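Local coordinates for AT-less polyketide synthase (Streptomyces platensis subsp. rosaceus, PDB 4QYR), which probably catalyses decarboxylative carbon-carbon bond formation between carrier-protein-bound substrates as a ketosynthase domain in isomigrastatin biosynthesis, at residues Val12-Arg17 against Ala257-Val262; Ala179-Val184 against Arg263-Asn268. All coordinates share one frame; numbering follows the deposited sequence.

Contact 1 of 2, residues Val12-Arg17 against Ala257-Val262; sequences VGAAGR and AIWGVV
Ala14 sets its methyl over one face of the Trp259 indole, where Trp259, just ahead of strand 260-269, meets strand 9-17, the antiparallel neighbour of that strand in the ketosynthase sheet. The fold is that of the thiolase superfamily, and this contact is buried near the centre of the chain. The CA-CB bond of Trp259 points toward strand 9-17, and CG sits anti to the carbonyl carbon, beside the backbone N (chi1 -78°). From there the indole can be followed atom by atom. Trp259 CD1 lies 3.8 Å from Gly13 N, while Val12 C meets the same ring near its plane, at the edge. Next comes Trp259 NE1, 3.7 Å from Ala14 N; these two donors both bond Asn105 OD1, so a single amide oxygen ties the indole to the strand and helps to fix how the ring is turned. Beyond NE1, the ring atom Trp259 CE2 packs 3.8 Å from Ala14 CB, and Trp259 CZ2 is 4.0 Å from that methyl. Ala14 CB stands 4.0 Å from the centroid of the five-membered ring of Trp259 and 20° off its normal, a CH-pi contact over the face. The Gly13 backbone runs beside the ring, its CA 3.8 Å from Trp259 NE1. Leu367, Leu368 and Arg371 of helix 358-372 also pack on the indole, and Arg592 makes a cation-pi contact with it. The Trp259 backbone is hydrogen-bonded to Ile11, which ties this lead-in to strand 9-17. Arg592 NH2 also bonds Ala257 O, a carbonyl oxygen that faces another acceptor, Val12 O, at 3.5 Å.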
loop_
_atom_site.group_PDB
_atom_site.type_symbol
_atom_site.label_atom_id
_atom_site.label_comp_id
_atom_site.label_asym_id
_atom_site.label_seq_id
_atom_site.Cartn_x
_atom_site.Cartn_y
_atom_site.Cartn_z
ATOM N N VAL A 12 19.369 -0.670 10.732
ATOM C CA VAL A 12 20.379 0.198 11.328
ATOM C C VAL A 12 19.876 1.122 12.415
ATOM O O VAL A 12 20.657 1.902 12.963
ATOM C CB VAL A 12 21.031 1.104 10.277
ATOM C CG1 VAL A 12 21.723 0.290 9.204
ATOM C CG2 VAL A 12 19.976 2.015 9.686
ATOM N N GLY A 13 18.583 1.076 12.703
ATOM C CA GLY A 13 18.040 1.913 13.759
ATOM C C GLY A 13 16.655 1.444 14.087
ATOM O O GLY A 13 15.951 0.915 13.214
ATOM N N ALA A 14 16.243 1.625 15.333
ATOM C CA ALA A 14 14.947 1.091 15.721
ATOM C C ALA A 14 14.325 1.804 16.896
ATOM O O ALA A 14 15.026 2.349 17.756
ATOM C CB ALA A 14 15.076 -0.377 16.027
ATOM N N ALA A 15 12.998 1.784 16.940
ATOM C CA ALA A 15 12.268 2.324 18.085
ATOM C C ALA A 15 10.890 1.706 18.193
ATOM O O ALA A 15 10.289 1.315 17.184
ATOM C CB ALA A 15 12.151 3.829 17.985
ATOM N N GLY A 16 10.375 1.635 19.415
ATOM C CA GLY A 16 9.010 1.181 19.611
ATOM C C GLY A 16 8.367 1.574 20.924
ATOM O O GLY A 16 9.049 1.791 21.919
ATOM N N ARG A 17 7.044 1.670 20.915
ATOM C CA ARG A 17 6.277 1.796 22.142
ATOM C C ARG A 17 5.231 0.707 22.141
ATOM O O ARG A 17 4.500 0.543 21.162
ATOM C CB ARG A 17 5.626 3.173 22.264
ATOM C CG ARG A 17 6.622 4.323 22.201
ATOM C CD ARG A 17 5.924 5.647 22.317
ATOM N NE ARG A 17 5.027 5.667 23.463
ATOM C CZ ARG A 17 4.225 6.686 23.760
ATOM N NH1 ARG A 17 4.194 7.766 22.982
ATOM N NH2 ARG A 17 3.444 6.627 24.836
ATOM N N ALA A 257 25.349 1.234 13.419
ATOM C CA ALA A 257 25.145 0.234 14.467
ATOM C C ALA A 257 24.010 -0.730 14.100
ATOM O O ALA A 257 22.833 -0.429 14.292
ATOM C CB ALA A 257 24.854 0.907 15.774
ATOM N N ILE A 258 24.373 -1.897 13.583
ATOM C CA ILE A 258 23.403 -2.809 12.991
ATOM C C ILE A 258 22.660 -3.670 14.012
ATOM O O ILE A 258 23.266 -4.295 14.887
ATOM C CB ILE A 258 24.099 -3.708 11.962
ATOM C CG1 ILE A 258 24.762 -2.829 10.898
ATOM C CG2 ILE A 258 23.119 -4.655 11.351
ATOM C CD1 ILE A 258 25.568 -3.568 9.894
ATOM N N TRP A 259 21.335 -3.680 13.898
ATOM C CA TRP A 259 20.499 -4.477 14.771
ATOM C C TRP A 259 20.422 -5.904 14.268
ATOM O O TRP A 259 20.381 -6.859 15.052
ATOM C CB TRP A 259 19.099 -3.909 14.842
ATOM C CG TRP A 259 18.956 -2.734 15.700
ATOM C CD1 TRP A 259 19.275 -1.451 15.389
ATOM C CD2 TRP A 259 18.406 -2.704 17.013
ATOM N NE1 TRP A 259 18.981 -0.621 16.441
ATOM C CE2 TRP A 259 18.444 -1.368 17.451
ATOM C CE3 TRP A 259 17.896 -3.681 17.865
ATOM C CZ2 TRP A 259 17.998 -0.981 18.700
ATOM C CZ3 TRP A 259 17.456 -3.298 19.115
ATOM C CH2 TRP A 259 17.505 -1.958 19.519
ATOM N N GLY A 260 20.386 -6.033 12.948
ATOM C CA GLY A 260 20.242 -7.317 12.302
ATOM C C GLY A 260 20.233 -7.180 10.796
ATOM O O GLY A 260 20.188 -6.082 10.244
ATOM N N VAL A 261 20.271 -8.315 10.126
ATOM C CA VAL A 261 20.245 -8.354 8.685
ATOM C C VAL A 261 18.991 -9.085 8.234
ATOM O O VAL A 261 18.614 -10.092 8.835
ATOM C CB VAL A 261 21.490 -9.060 8.143
ATOM C CG1 VAL A 261 21.417 -9.227 6.640
ATOM C CG2 VAL A 261 22.722 -8.294 8.532
ATOM N N VAL A 262 18.333 -8.578 7.193
ATOM C CA VAL A 262 17.237 -9.307 6.569
ATOM C C VAL A 262 17.747 -10.193 5.445
ATOM O O VAL A 262 18.118 -9.688 4.382
ATOM C CB VAL A 262 16.209 -8.365 6.005
ATOM C CG1 VAL A 262 15.047 -9.158 5.409
ATOM C CG2 VAL A 262 15.764 -7.410 7.082
#

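Contact 2 of 2, residues Ala179-Val184 against Arg263-Asn268; sequences ALHRAV and RGSAEN
His181 CG and Ser265 OG both stand anti to their own backbone N (chi1 168° and 158°), which directs them into the gap between helix and strand. In the thiolase-type ketosynthase fold, this is helix 175-189 lying across the sheet strand 260-269, their local axes 8.4 Å apart. Ser265 OG sits near the imidazole plane, at the ring edge, and accepts a nearly straight hydrogen bond from His181 ND1; its modelled length of 2.4 Å is too short to be trusted at this resolution. Ala266 C and Glu267 N lie over one face of the ring, toward its rim. The other ring nitrogen, His181 NE2, bonds a water at 2.6 Å, and that water donates to Glu267 OE1 at 2.8 Å. The carboxylate is turned 75° from the imidazole plane, with Glu267 OE1 3.6 Å from His181 CD2. Arg182 NH1 pairs with Glu267 OE1 as a salt bridge, its exact geometry doubtful, and also with Glu167 of the second subunit, whose Arg191 bonds Glu267 O. The contact thus reaches into the dimer interface, where the carboxylates of Glu267 and the neighbouring subunit's Glu167 lie close and the positive charge of Arg182 probably offsets their repulsion.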
loop_
_atom_site.group_PDB
_atom_site.type_symbol
_atom_site.label_atom_id
_atom_site.label_comp_id
_atom_site.label_asym_id
_atom_site.label_seq_id
_atom_site.Cartn_x
_atom_site.Cartn_y
_atom_site.Cartn_z
ATOM N N ALA A 179 5.258 -3.983 5.211
ATOM C CA ALA A 179 6.038 -2.762 5.130
ATOM C C ALA A 179 7.508 -3.090 5.022
ATOM O O ALA A 179 8.174 -2.719 4.058
ATOM C CB ALA A 179 5.795 -1.896 6.348
ATOM N N LEU A 180 8.005 -3.791 6.029
ATOM C CA LEU A 180 9.401 -4.189 6.064
ATOM C C LEU A 180 9.785 -4.850 4.752
ATOM O O LEU A 180 10.853 -4.599 4.209
ATOM C CB LEU A 180 9.644 -5.132 7.226
ATOM C CG LEU A 180 11.080 -5.569 7.449
ATOM C CD1 LEU A 180 11.960 -4.362 7.654
ATOM C CD2 LEU A 180 11.170 -6.505 8.643
ATOM N N HIS A 181 8.879 -5.657 4.215
ATOM C CA HIS A 181 9.153 -6.400 2.995
ATOM C C HIS A 181 9.236 -5.471 1.777
ATOM O O HIS A 181 10.070 -5.662 0.891
ATOM C CB HIS A 181 8.081 -7.481 2.780
ATOM C CG HIS A 181 8.114 -8.098 1.420
ATOM N ND1 HIS A 181 9.027 -9.062 1.059
ATOM C CD2 HIS A 181 7.354 -7.875 0.320
ATOM C CE1 HIS A 181 8.831 -9.408 -0.202
ATOM N NE2 HIS A 181 7.825 -8.697 -0.676
ATOM N N ARG A 182 8.364 -4.474 1.741
ATOM C CA ARG A 182 8.282 -3.589 0.605
ATOM C C ARG A 182 9.492 -2.682 0.608
ATOM O O ARG A 182 10.089 -2.404 -0.440
ATOM C CB ARG A 182 6.977 -2.792 0.647
ATOM C CG ARG A 182 6.678 -1.917 -0.581
ATOM C CD ARG A 182 6.926 -2.599 -1.935
ATOM N NE ARG A 182 6.478 -3.985 -1.954
ATOM C CZ ARG A 182 5.204 -4.354 -1.948
ATOM N NH1 ARG A 182 4.887 -5.643 -1.966
ATOM N NH2 ARG A 182 4.253 -3.433 -1.922
ATOM N N ALA A 183 9.868 -2.239 1.800
ATOM C CA ALA A 183 11.062 -1.423 1.949
ATOM C C ALA A 183 12.276 -2.223 1.500
ATOM O O ALA A 183 13.168 -1.677 0.834
ATOM C CB ALA A 183 11.223 -0.967 3.365
ATOM N N VAL A 184 12.313 -3.515 1.836
ATOM C CA VAL A 184 13.482 -4.301 1.476
ATOM C C VAL A 184 13.576 -4.471 -0.039
ATOM O O VAL A 184 14.659 -4.346 -0.609
ATOM C CB VAL A 184 13.501 -5.674 2.168
ATOM C CG1 VAL A 184 14.458 -6.608 1.459
ATOM C CG2 VAL A 184 13.967 -5.516 3.602
ATOM N N ARG A 263 17.776 -11.503 5.682
ATOM C CA ARG A 263 18.332 -12.453 4.714
ATOM C C ARG A 263 17.318 -12.859 3.655
ATOM O O ARG A 263 17.659 -13.023 2.491
ATOM C CB ARG A 263 18.858 -13.704 5.422
ATOM C CG ARG A 263 20.264 -13.567 5.994
ATOM C CD ARG A 263 21.312 -13.296 4.917
ATOM N NE ARG A 263 22.554 -12.795 5.505
ATOM C CZ ARG A 263 23.499 -12.167 4.817
ATOM N NH1 ARG A 263 24.601 -11.729 5.425
ATOM N NH2 ARG A 263 23.331 -11.960 3.512
ATOM N N GLY A 264 16.070 -13.020 4.070
ATOM C CA GLY A 264 15.003 -13.345 3.150
ATOM C C GLY A 264 13.674 -12.767 3.576
ATOM O O GLY A 264 13.488 -12.358 4.723
ATOM N N SER A 265 12.725 -12.775 2.654
ATOM C CA SER A 265 11.512 -12.006 2.839
ATOM C C SER A 265 10.521 -12.335 1.736
ATOM O O SER A 265 10.876 -12.284 0.561
ATOM C CB SER A 265 11.869 -10.521 2.834
ATOM O OG SER A 265 10.771 -9.701 2.509
ATOM N N ALA A 266 9.287 -12.676 2.099
ATOM C CA ALA A 266 8.274 -12.990 1.084
ATOM C C ALA A 266 6.886 -12.570 1.523
ATOM O O ALA A 266 6.624 -12.505 2.719
ATOM C CB ALA A 266 8.290 -14.485 0.759
ATOM N N GLU A 267 6.003 -12.282 0.563
ATOM C CA GLU A 267 4.579 -12.068 0.855
ATOM C C GLU A 267 3.733 -12.769 -0.198
ATOM O O GLU A 267 4.183 -12.980 -1.314
ATOM C CB GLU A 267 4.224 -10.576 0.910
ATOM C CG GLU A 267 3.890 -9.990 -0.442
ATOM C CD GLU A 267 3.379 -8.542 -0.396
ATOM O OE1 GLU A 267 4.012 -7.670 -1.043
ATOM O OE2 GLU A 267 2.343 -8.272 0.258
ATOM N N ASN A 268 2.521 -13.159 0.170
ATOM C CA ASN A 268 1.609 -13.825 -0.761
ATOM C C ASN A 268 0.203 -13.738 -0.229
ATOM O O ASN A 268 -0.008 -13.209 0.846
ATOM C CB ASN A 268 2.002 -15.288 -1.003
ATOM C CG ASN A 268 1.597 -16.237 0.142
ATOM O OD1 ASN A 268 1.184 -15.814 1.226
ATOM N ND2 ASN A 268 1.758 -17.539 -0.102
HETATM O O HOH W 1 6.020 -8.866 -2.570
#

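Overall arrangement
Near the N terminus, strand 9-17 takes a place inside the sheet, and its partner for contact 1 arrives only some 240 residues later. Between them the chain lays down helix 175-189, which then waits about 80 residues for contact 2. Residues 257-262 close the first loop and, directly afterwards, 263-268 close the second, so the two loops cross rather than nest. Strand 260-269 serves both: its N-terminal end meets the neighbouring strand, and its continuation meets the helix packed on the sheet and reaches the dimer interface. The centres are about 15 Å apart, bridged where Val262 CG1 packs 4.2 Å from Val184 CG2.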